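Local structure of CRISPR pre-crRNA endoribonuclease Cas5d (3KG4) at residues 15-19 with 29-34; 61-65 with 183-188; 187-193 with 204-210. The protein is an endoribonuclease of CRISPR immunity that processes precursor CRISPR RNA without needing a metal cofactor. All coordinates share one frame; numbering follows the deposited sequence.

Contact 1 (15-19 with 29-34) is the most buried of the three, a core packing of F18 on I33 tied by two hydrogen bonds from and to the F18 backbone. Contact 2 (61-65 with 183-188) is smaller and partly buried: one carboxylate-to-backbone bond and an isoleucine laid on a guanidinium join a loop to the start of strand 186-195, far away in sequence. Contact 3 (187-193 with 204-210) is a β hairpin at the border of the large antiparallel sheet, apolar on one face and charged on the other. Contacts 2 and 3 share D187 and L188. D31 of contact 1 forms a salt bridge with R186 of contact 2, while Y30 and T34 reach L192 and M191 of contact 3.

Contact 1: residues 15-19 with 29-34; sequences YACFT and SYDVIT
The ring of F18 lies flat against I33, a buried CH-pi packing beside a single β bridge (T19 with S29) in this Cas5-family fold. Two irregular segments meet here: the chain that leaves strand 15-16 and the loop that leads from strand 27-28 into helix 35-45. I33 presents its own backbone to the aromatic face. Its CA sits over the middle of the F18 ring, 3.6 Å from the centroid and 13° off the normal. From there the I33 side chain runs out obliquely over the far end of the ring, with CG1 3.5 Å from F18 CE1. With CG1 anti to the backbone N of I33 (chi1 -170°), the branch is carried out over CE1 and CZ, and CD1 follows. On the CD2 side of the ring, the carbonyl oxygen of V32 is 3.6 Å from F18 CD2, met obliquely.

The backbone of F18 is held at both its polar atoms. Its N donates to S29 OG at 3.0 Å, and its O accepts from Y30 N in a nearly straight bond of 2.7 Å. Beyond the bridge the Y30 side chain leans past the F18 carbonyl, CD2 3.2 Å from F18 O, and its hydroxyl is hydrogen-bonded to L192 N on strand 186-195. Y116 of strand 114-124 packs against both F18 and I33, placing the pair against the large sheet. T34 completes the loop as the N-cap of helix 35-45, its OG1 bonded to A37 N.

The S29 hydroxyl is used twice. While accepting from the F18 amide, it also donates within its own segment: S29 OG is 2.7 Å from Y30 O, met in the carbonyl plane on a lone pair.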
loop_
_atom_site.group_PDB
_atom_site.type_symbol
_atom_site.label_atom_id
_atom_site.label_comp_id
_atom_site.label_asym_id
_atom_site.label_seq_id
_atom_site.Cartn_x
_atom_site.Cartn_y
_atom_site.Cartn_z
ATOM N N TYR A 15 -0.463 -3.044 -14.157
ATOM C CA TYR A 15 -0.014 -4.317 -13.559
ATOM C C TYR A 15 0.545 -4.181 -12.139
ATOM O O TYR A 15 1.078 -3.114 -11.743
ATOM C CB TYR A 15 1.067 -4.948 -14.429
ATOM C CG TYR A 15 0.626 -5.252 -15.820
ATOM C CD1 TYR A 15 -0.197 -6.351 -16.087
ATOM C CD2 TYR A 15 0.996 -4.421 -16.888
ATOM C CE1 TYR A 15 -0.605 -6.636 -17.375
ATOM C CE2 TYR A 15 0.587 -4.699 -18.178
ATOM C CZ TYR A 15 -0.202 -5.806 -18.416
ATOM O OH TYR A 15 -0.603 -6.085 -19.692
ATOM N N ALA A 16 0.436 -5.261 -11.360
ATOM C CA ALA A 16 1.019 -5.319 -10.014
ATOM C C ALA A 16 1.397 -6.750 -9.686
ATOM O O ALA A 16 0.749 -7.678 -10.118
ATOM C CB ALA A 16 0.037 -4.801 -8.937
ATOM N N CYS A 17 2.414 -6.913 -8.879
ATOM C CA CYS A 17 2.787 -8.220 -8.418
ATOM C C CYS A 17 3.303 -8.144 -6.988
ATOM O O CYS A 17 4.445 -7.748 -6.736
ATOM C CB CYS A 17 3.834 -8.879 -9.344
ATOM S SG CYS A 17 4.033 -10.606 -8.878
ATOM N N PHE A 18 2.417 -8.486 -6.050
ATOM C CA PHE A 18 2.751 -8.558 -4.653
ATOM C C PHE A 18 2.983 -10.019 -4.324
ATOM O O PHE A 18 2.058 -10.791 -4.016
ATOM C CB PHE A 18 1.627 -7.960 -3.816
ATOM C CG PHE A 18 1.205 -6.632 -4.295
ATOM C CD1 PHE A 18 2.034 -5.518 -4.126
ATOM C CD2 PHE A 18 0.019 -6.478 -4.996
ATOM C CE1 PHE A 18 1.625 -4.241 -4.625
ATOM C CE2 PHE A 18 -0.377 -5.241 -5.475
ATOM C CZ PHE A 18 0.419 -4.126 -5.292
ATOM N N THR A 19 4.240 -10.410 -4.427
ATOM C CA THR A 19 4.562 -11.809 -4.554
ATOM C C THR A 19 4.220 -12.650 -3.311
ATOM O O THR A 19 4.601 -12.320 -2.200
ATOM C CB THR A 19 6.073 -11.956 -4.902
ATOM O OG1 THR A 19 6.335 -11.222 -6.106
ATOM C CG2 THR A 19 6.429 -13.430 -5.077
ATOM N N SER A 29 1.108 -13.347 -7.599
ATOM C CA SER A 29 0.724 -12.192 -6.755
ATOM C C SER A 29 -0.403 -12.572 -5.785
ATOM O O SER A 29 -1.288 -13.402 -6.061
ATOM C CB SER A 29 0.253 -11.019 -7.628
ATOM O OG SER A 29 -0.130 -9.843 -6.862
ATOM N N TYR A 30 -0.359 -11.927 -4.638
ATOM C CA TYR A 30 -1.496 -11.833 -3.784
ATOM C C TYR A 30 -2.619 -11.126 -4.536
ATOM O O TYR A 30 -2.392 -10.503 -5.588
ATOM C CB TYR A 30 -1.141 -11.035 -2.586
ATOM C CG TYR A 30 -0.409 -11.725 -1.485
ATOM C CD1 TYR A 30 -0.997 -12.779 -0.778
ATOM C CD2 TYR A 30 0.811 -11.259 -1.061
ATOM C CE1 TYR A 30 -0.344 -13.376 0.295
ATOM C CE2 TYR A 30 1.478 -11.852 0.009
ATOM C CZ TYR A 30 0.879 -12.910 0.676
ATOM O OH TYR A 30 1.496 -13.504 1.750
ATOM N N ASP A 31 -3.830 -11.245 -4.008
ATOM C CA ASP A 31 -5.013 -10.652 -4.626
ATOM C C ASP A 31 -5.058 -9.144 -4.549
ATOM O O ASP A 31 -5.726 -8.525 -5.381
ATOM C CB ASP A 31 -6.317 -11.187 -3.968
ATOM C CG ASP A 31 -6.556 -12.634 -4.221
ATOM O OD1 ASP A 31 -5.679 -13.314 -4.789
ATOM O OD2 ASP A 31 -7.686 -13.107 -3.895
ATOM N N VAL A 32 -4.363 -8.573 -3.576
ATOM C CA VAL A 32 -4.336 -7.129 -3.339
ATOM C C VAL A 32 -2.953 -6.757 -2.795
ATOM O O VAL A 32 -2.150 -7.607 -2.379
ATOM C CB VAL A 32 -5.391 -6.702 -2.272
ATOM C CG1 VAL A 32 -6.865 -7.144 -2.697
ATOM C CG2 VAL A 32 -5.067 -7.324 -0.908
ATOM N N ILE A 33 -2.722 -5.456 -2.741
ATOM C CA ILE A 33 -1.528 -4.924 -2.130
ATOM C C ILE A 33 -1.396 -5.264 -0.632
ATOM O O ILE A 33 -2.379 -5.271 0.135
ATOM C CB ILE A 33 -1.455 -3.371 -2.408
ATOM C CG1 ILE A 33 -0.088 -2.812 -1.991
ATOM C CG2 ILE A 33 -2.560 -2.663 -1.639
ATOM C CD1 ILE A 33 0.240 -1.442 -2.583
ATOM N N THR A 34 -0.173 -5.606 -0.229
ATOM C CA THR A 34 0.158 -5.869 1.136
ATOM C C THR A 34 0.439 -4.552 1.846
ATOM O O THR A 34 0.792 -3.571 1.191
ATOM C CB THR A 34 1.435 -6.739 1.233
ATOM O OG1 THR A 34 2.496 -6.097 0.490
ATOM C CG2 THR A 34 1.171 -8.166 0.635
#

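Contact 2: residues 61-65 with 183-188; sequences LKPIR and EFNRDL
E183 reaches across to the backbone of I64 and takes its N-H on OE2, at 2.7 Å and an N-H...O angle of 161°. The donor comes to the syn side of the carboxylate, 26° out of its plane. The same oxygen lies close to the I64 side chain, 3.2 Å from CB, while OE1 rests against P63, 3.4 Å from its CA. One carboxylate therefore spans two successive residues, and the bond satisfies a backbone N-H in a loop without regular structure. E183 gets there by an extended chain, CG standing anti to the backbone N (chi1 -170°) and the rest running straight on.

I64 meets R186 from the opposite direction. Its CD1 lies over one face of the guanidinium, offset toward the rim and 3.6 Å from R186 NH1. A more distant apolar contact joins I64 CD1 to L188 CD2 at 4.5 Å. R186 and E183 form a long salt bridge, NH2 3.7 Å from OE2, probably a matter of charge alone, since the oxygen lies well out of the guanidinium plane and no N-H points at it.

Further out, D31 fixes the arginine by a salt bridge to R186 NH1, and S180 OG makes a weak hydrogen bond to E183 OE1. I64 also packs on L111 of strand 107-112, and the R186 backbone is bonded to L210. The whole is a tertiary link between a loop and a loop-to-strand junction: the connection from strand 51-60 to strand 66-70, which leads from the large antiparallel sheet to the small mixed sheet of this Cas5 fold, is fastened to the start of the border strand 186-195.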
loop_
_atom_site.group_PDB
_atom_site.type_symbol
_atom_site.label_atom_id
_atom_site.label_comp_id
_atom_site.label_asym_id
_atom_site.label_seq_id
_atom_site.Cartn_x
_atom_site.Cartn_y
_atom_site.Cartn_z
ATOM N N LEU A 61 -10.233 -0.828 -5.205
ATOM C CA LEU A 61 -11.147 -0.088 -6.096
ATOM C C LEU A 61 -11.566 -0.848 -7.342
ATOM O O LEU A 61 -12.620 -0.571 -7.912
ATOM C CB LEU A 61 -10.493 1.238 -6.522
ATOM C CG LEU A 61 -10.069 2.147 -5.378
ATOM C CD1 LEU A 61 -9.459 3.436 -5.921
ATOM C CD2 LEU A 61 -11.283 2.428 -4.494
ATOM N N LYS A 62 -10.751 -1.800 -7.787
ATOM C CA LYS A 62 -10.991 -2.434 -9.048
ATOM C C LYS A 62 -11.059 -3.959 -8.904
ATOM O O LYS A 62 -10.452 -4.516 -8.009
ATOM C CB LYS A 62 -9.912 -2.023 -10.041
ATOM C CG LYS A 62 -10.093 -0.605 -10.578
ATOM C CD LYS A 62 -9.070 -0.308 -11.641
ATOM C CE LYS A 62 -9.602 0.611 -12.726
ATOM N NZ LYS A 62 -8.495 1.095 -13.621
ATOM N N PRO A 63 -11.849 -4.617 -9.761
ATOM C CA PRO A 63 -12.000 -6.059 -9.670
ATOM C C PRO A 63 -10.648 -6.770 -9.738
ATOM O O PRO A 63 -9.759 -6.337 -10.443
ATOM C CB PRO A 63 -12.869 -6.414 -10.893
ATOM C CG PRO A 63 -13.432 -5.117 -11.356
ATOM C CD PRO A 63 -12.454 -4.079 -10.988
ATOM N N ILE A 64 -10.514 -7.791 -8.899
ATOM C CA ILE A 64 -9.324 -8.615 -8.781
ATOM C C ILE A 64 -9.198 -9.504 -10.024
ATOM O O ILE A 64 -10.038 -10.390 -10.249
ATOM C CB ILE A 64 -9.378 -9.428 -7.452
ATOM C CG1 ILE A 64 -9.504 -8.458 -6.267
ATOM C CG2 ILE A 64 -8.104 -10.306 -7.279
ATOM C CD1 ILE A 64 -9.732 -9.084 -4.907
ATOM N N ARG A 65 -8.172 -9.248 -10.845
ATOM C CA ARG A 65 -7.949 -9.997 -12.090
ATOM C C ARG A 65 -6.471 -10.271 -12.340
ATOM O O ARG A 65 -5.644 -9.421 -12.052
ATOM C CB ARG A 65 -8.529 -9.252 -13.280
ATOM C CG ARG A 65 -10.040 -9.473 -13.338
ATOM C CD ARG A 65 -10.712 -8.714 -14.455
ATOM N NE ARG A 65 -10.122 -7.393 -14.668
ATOM C CZ ARG A 65 -9.343 -7.069 -15.695
ATOM N NH1 ARG A 65 -9.029 -7.967 -16.635
ATOM N NH2 ARG A 65 -8.855 -5.840 -15.776
ATOM N N GLU A 183 -18.017 -8.889 -4.819
ATOM C CA GLU A 183 -16.545 -8.897 -4.588
ATOM C C GLU A 183 -16.165 -7.852 -3.523
ATOM O O GLU A 183 -15.015 -7.734 -3.118
ATOM C CB GLU A 183 -15.812 -8.604 -5.899
ATOM C CG GLU A 183 -14.292 -8.802 -5.875
ATOM C CD GLU A 183 -13.666 -8.550 -7.252
ATOM O OE1 GLU A 183 -14.331 -7.966 -8.159
ATOM O OE2 GLU A 183 -12.505 -8.929 -7.429
ATOM N N PHE A 184 -17.172 -7.133 -3.062
ATOM C CA PHE A 184 -17.056 -6.105 -2.073
ATOM C C PHE A 184 -16.649 -6.682 -0.697
ATOM O O PHE A 184 -16.091 -5.990 0.140
ATOM C CB PHE A 184 -18.439 -5.431 -2.004
ATOM C CG PHE A 184 -18.406 -3.956 -1.735
ATOM C CD1 PHE A 184 -17.531 -3.121 -2.413
ATOM C CD2 PHE A 184 -19.272 -3.400 -0.811
ATOM C CE1 PHE A 184 -17.505 -1.771 -2.169
ATOM C CE2 PHE A 184 -19.253 -2.039 -0.553
ATOM C CZ PHE A 184 -18.355 -1.225 -1.238
ATOM N N ASN A 185 -16.997 -7.942 -0.462
ATOM C CA ASN A 185 -16.781 -8.596 0.813
ATOM C C ASN A 185 -16.155 -9.931 0.498
ATOM O O ASN A 185 -16.748 -10.727 -0.243
ATOM C CB ASN A 185 -18.100 -8.763 1.559
ATOM C CG ASN A 185 -18.687 -7.441 2.014
ATOM O OD1 ASN A 185 -18.203 -6.827 2.959
ATOM N ND2 ASN A 185 -19.773 -7.012 1.359
ATOM N N ARG A 186 -14.912 -10.123 0.964
ATOM C CA ARG A 186 -14.109 -11.294 0.622
ATOM C C ARG A 186 -13.086 -11.600 1.725
ATOM O O ARG A 186 -12.381 -10.718 2.158
ATOM C CB ARG A 186 -13.315 -11.102 -0.668
ATOM C CG ARG A 186 -12.608 -12.358 -1.096
ATOM C CD ARG A 186 -11.635 -12.166 -2.266
ATOM N NE ARG A 186 -12.329 -12.138 -3.534
ATOM C CZ ARG A 186 -11.765 -12.327 -4.723
ATOM N NH1 ARG A 186 -10.462 -12.580 -4.825
ATOM N NH2 ARG A 186 -12.523 -12.281 -5.817
ATOM N N ASP A 187 -12.984 -12.871 2.106
ATOM C CA ASP A 187 -11.921 -13.300 2.999
ATOM C C ASP A 187 -10.686 -13.534 2.120
ATOM O O ASP A 187 -10.646 -14.468 1.336
ATOM C CB ASP A 187 -12.327 -14.594 3.693
ATOM C CG ASP A 187 -11.298 -15.060 4.714
ATOM O OD1 ASP A 187 -10.215 -14.413 4.911
ATOM O OD2 ASP A 187 -11.587 -16.109 5.298
ATOM N N LEU A 188 -9.674 -12.698 2.258
ATOM C CA LEU A 188 -8.453 -12.882 1.445
ATOM C C LEU A 188 -7.489 -13.885 2.080
ATOM O O LEU A 188 -6.497 -14.241 1.482
ATOM C CB LEU A 188 -7.763 -11.508 1.245
ATOM C CG LEU A 188 -8.642 -10.556 0.405
ATOM C CD1 LEU A 188 -8.180 -9.150 0.459
ATOM C CD2 LEU A 188 -8.694 -11.036 -1.028
#

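Contact 3: residues 187-193 with 204-210; sequences DLGWMLH and HFFRAEL
L188 and M191 press on A208 along the tightly packed face of this antiparallel hairpin. L188 CB lies 3.8 Å from A208 CB, and M191 SD comes to 3.6 Å from A208 CB. L188 and G189 both stand opposite A208, a classic β bulge, with L188 N bonded to A208 O and A208 N to G189 O. Past it, M191 and F206 pair through both N-H groups, M191 N to F206 O and F206 N to M191 O, both 2.9 Å. F206 CG stands between its backbone N and carbonyl carbon (chi1 77°), which lays the ring beside M191 and H193 with its edge at L192 O; H193 also packs obliquely against H204.

The other face, carrying D187, W190 and R207, is the exposed side, with a salt bridge and an indole. R207 grips D187 side-on with two nearly straight bonds: NE to OD1 at 2.9 Å and NH1 to OD2 at 2.8 Å, both on syn lone pairs, with carboxylate and guanidinium only 11° from coplanar. D187 OD1 also accepts from G189 N, closing an Asx turn; this donor comes from above the carboxylate plane. R207 also lies over one face of the W190 indole: CB is 4.0 Å from the centroid of the six-membered ring, and the guanidinium makes an off-centre cation-pi contact with the five-membered ring.

The chain turns a corner at W190. Strand 186-195 borders the large antiparallel sheet, and strand 203-211 lies between it and strand 214-216, whose I215 touches L188, F206 and L210. P35 of helix 35-45 touches H193 and F206, and H193 NE2 is hydrogen-bonded to P218 O, just beyond strand 214-216.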
loop_
_atom_site.group_PDB
_atom_site.type_symbol
_atom_site.label_atom_id
_atom_site.label_comp_id
_atom_site.label_asym_id
_atom_site.label_seq_id
_atom_site.Cartn_x
_atom_site.Cartn_y
_atom_site.Cartn_z
ATOM N N ASP A 187 -12.984 -12.871 2.106
ATOM C CA ASP A 187 -11.921 -13.300 2.999
ATOM C C ASP A 187 -10.686 -13.534 2.120
ATOM O O ASP A 187 -10.646 -14.468 1.336
ATOM C CB ASP A 187 -12.327 -14.594 3.693
ATOM C CG ASP A 187 -11.298 -15.060 4.714
ATOM O OD1 ASP A 187 -10.215 -14.413 4.911
ATOM O OD2 ASP A 187 -11.587 -16.109 5.298
ATOM N N LEU A 188 -9.674 -12.698 2.258
ATOM C CA LEU A 188 -8.453 -12.882 1.445
ATOM C C LEU A 188 -7.489 -13.885 2.080
ATOM O O LEU A 188 -6.497 -14.241 1.482
ATOM C CB LEU A 188 -7.763 -11.508 1.245
ATOM C CG LEU A 188 -8.642 -10.556 0.405
ATOM C CD1 LEU A 188 -8.180 -9.150 0.459
ATOM C CD2 LEU A 188 -8.694 -11.036 -1.028
ATOM N N GLY A 189 -7.757 -14.327 3.307
ATOM C CA GLY A 189 -6.882 -15.321 3.941
ATOM C C GLY A 189 -5.652 -14.655 4.568
ATOM O O GLY A 189 -5.610 -13.436 4.780
ATOM N N TRP A 190 -4.655 -15.467 4.868
ATOM C CA TRP A 190 -3.459 -14.987 5.555
ATOM C C TRP A 190 -2.534 -14.311 4.548
ATOM O O TRP A 190 -2.308 -14.826 3.459
ATOM C CB TRP A 190 -2.776 -16.149 6.253
ATOM C CG TRP A 190 -3.581 -16.694 7.358
ATOM C CD1 TRP A 190 -4.291 -17.880 7.376
ATOM C CD2 TRP A 190 -3.802 -16.081 8.619
ATOM N NE1 TRP A 190 -4.957 -18.006 8.595
ATOM C CE2 TRP A 190 -4.663 -16.923 9.363
ATOM C CE3 TRP A 190 -3.340 -14.900 9.217
ATOM C CZ2 TRP A 190 -5.039 -16.626 10.647
ATOM C CZ3 TRP A 190 -3.729 -14.604 10.468
ATOM C CH2 TRP A 190 -4.575 -15.466 11.186
ATOM N N MET A 191 -2.073 -13.119 4.867
ATOM C CA MET A 191 -1.261 -12.359 3.910
ATOM C C MET A 191 -0.130 -11.767 4.709
ATOM O O MET A 191 -0.295 -11.472 5.891
ATOM C CB MET A 191 -2.046 -11.183 3.284
ATOM C CG MET A 191 -3.149 -11.519 2.277
ATOM S SD MET A 191 -3.854 -10.149 1.284
ATOM C CE MET A 191 -2.247 -9.349 0.714
ATOM N N LEU A 192 1.002 -11.535 4.049
ATOM C CA LEU A 192 2.097 -10.822 4.675
ATOM C C LEU A 192 1.619 -9.479 5.152
ATOM O O LEU A 192 0.973 -8.778 4.377
ATOM C CB LEU A 192 3.195 -10.599 3.635
ATOM C CG LEU A 192 4.437 -9.914 4.208
ATOM C CD1 LEU A 192 5.149 -10.956 5.088
ATOM C CD2 LEU A 192 5.306 -9.427 3.026
ATOM N N HIS A 193 1.874 -9.157 6.426
ATOM C CA HIS A 193 1.678 -7.826 6.952
ATOM C C HIS A 193 3.002 -7.049 6.655
ATOM O O HIS A 193 3.024 -6.069 5.913
ATOM C CB HIS A 193 1.401 -7.892 8.440
ATOM C CG HIS A 193 0.950 -6.600 9.056
ATOM N ND1 HIS A 193 1.439 -5.370 8.666
ATOM C CD2 HIS A 193 0.072 -6.349 10.055
ATOM C CE1 HIS A 193 0.854 -4.414 9.367
ATOM N NE2 HIS A 193 0.028 -4.981 10.231
ATOM N N HIS A 204 5.709 -11.407 9.326
ATOM C CA HIS A 204 4.543 -11.410 10.175
ATOM C C HIS A 204 3.318 -11.318 9.264
ATOM O O HIS A 204 3.298 -10.482 8.358
ATOM C CB HIS A 204 4.581 -10.232 11.109
ATOM C CG HIS A 204 3.346 -10.095 11.929
ATOM N ND1 HIS A 204 2.937 -11.075 12.814
ATOM C CD2 HIS A 204 2.387 -9.140 11.945
ATOM C CE1 HIS A 204 1.796 -10.695 13.373
ATOM N NE2 HIS A 204 1.453 -9.521 12.874
ATOM N N PHE A 205 2.339 -12.203 9.499
ATOM C CA PHE A 205 1.159 -12.320 8.656
ATOM C C PHE A 205 -0.055 -11.762 9.393
ATOM O O PHE A 205 -0.026 -11.603 10.632
ATOM C CB PHE A 205 0.918 -13.785 8.279
ATOM C CG PHE A 205 1.978 -14.338 7.382
ATOM C CD1 PHE A 205 1.817 -14.359 6.021
ATOM C CD2 PHE A 205 3.167 -14.820 7.930
ATOM C CE1 PHE A 205 2.820 -14.848 5.208
ATOM C CE2 PHE A 205 4.171 -15.303 7.120
ATOM C CZ PHE A 205 4.001 -15.332 5.777
ATOM N N PHE A 206 -1.083 -11.427 8.632
ATOM C CA PHE A 206 -2.354 -11.010 9.237
ATOM C C PHE A 206 -3.497 -11.598 8.401
ATOM O O PHE A 206 -3.328 -11.944 7.224
ATOM C CB PHE A 206 -2.499 -9.478 9.367
ATOM C CG PHE A 206 -2.838 -8.760 8.095
ATOM C CD1 PHE A 206 -4.043 -8.065 7.973
ATOM C CD2 PHE A 206 -1.958 -8.744 6.993
ATOM C CE1 PHE A 206 -4.371 -7.398 6.807
ATOM C CE2 PHE A 206 -2.271 -8.060 5.849
ATOM C CZ PHE A 206 -3.465 -7.382 5.735
ATOM N N ARG A 207 -4.668 -11.636 9.020
ATOM C CA ARG A 207 -5.860 -12.119 8.337
ATOM C C ARG A 207 -6.484 -10.964 7.613
ATOM O O ARG A 207 -7.063 -10.037 8.219
ATOM C CB ARG A 207 -6.844 -12.795 9.309
ATOM C CG ARG A 207 -7.996 -13.496 8.604
ATOM C CD ARG A 207 -7.561 -14.452 7.518
ATOM N NE ARG A 207 -8.666 -15.336 7.138
ATOM C CZ ARG A 207 -8.999 -16.450 7.790
ATOM N NH1 ARG A 207 -10.051 -17.164 7.362
ATOM N NH2 ARG A 207 -8.296 -16.839 8.863
ATOM N N ALA A 208 -6.372 -11.004 6.288
ATOM C CA ALA A 208 -6.828 -9.920 5.457
ATOM C C ALA A 208 -8.286 -10.133 5.085
ATOM O O ALA A 208 -8.607 -11.132 4.474
ATOM C CB ALA A 208 -5.997 -9.848 4.191
ATOM N N GLU A 209 -9.145 -9.169 5.422
ATOM C CA GLU A 209 -10.567 -9.279 5.072
ATOM C C GLU A 209 -11.042 -7.991 4.439
ATOM O O GLU A 209 -10.866 -6.904 5.002
ATOM C CB GLU A 209 -11.414 -9.601 6.275
ATOM C CG GLU A 209 -12.902 -9.568 5.873
ATOM C CD GLU A 209 -13.840 -10.072 6.940
ATOM O OE1 GLU A 209 -13.392 -10.266 8.095
ATOM O OE2 GLU A 209 -15.038 -10.257 6.594
ATOM N N LEU A 210 -11.601 -8.139 3.256
ATOM C CA LEU A 210 -12.206 -7.045 2.520
ATOM C C LEU A 210 -13.640 -6.890 3.046
ATOM O O LEU A 210 -14.440 -7.813 2.939
ATOM C CB LEU A 210 -12.199 -7.432 1.054
ATOM C CG LEU A 210 -12.221 -6.464 -0.086
ATOM C CD1 LEU A 210 -11.414 -5.140 0.143
ATOM C CD2 LEU A 210 -11.701 -7.242 -1.274
#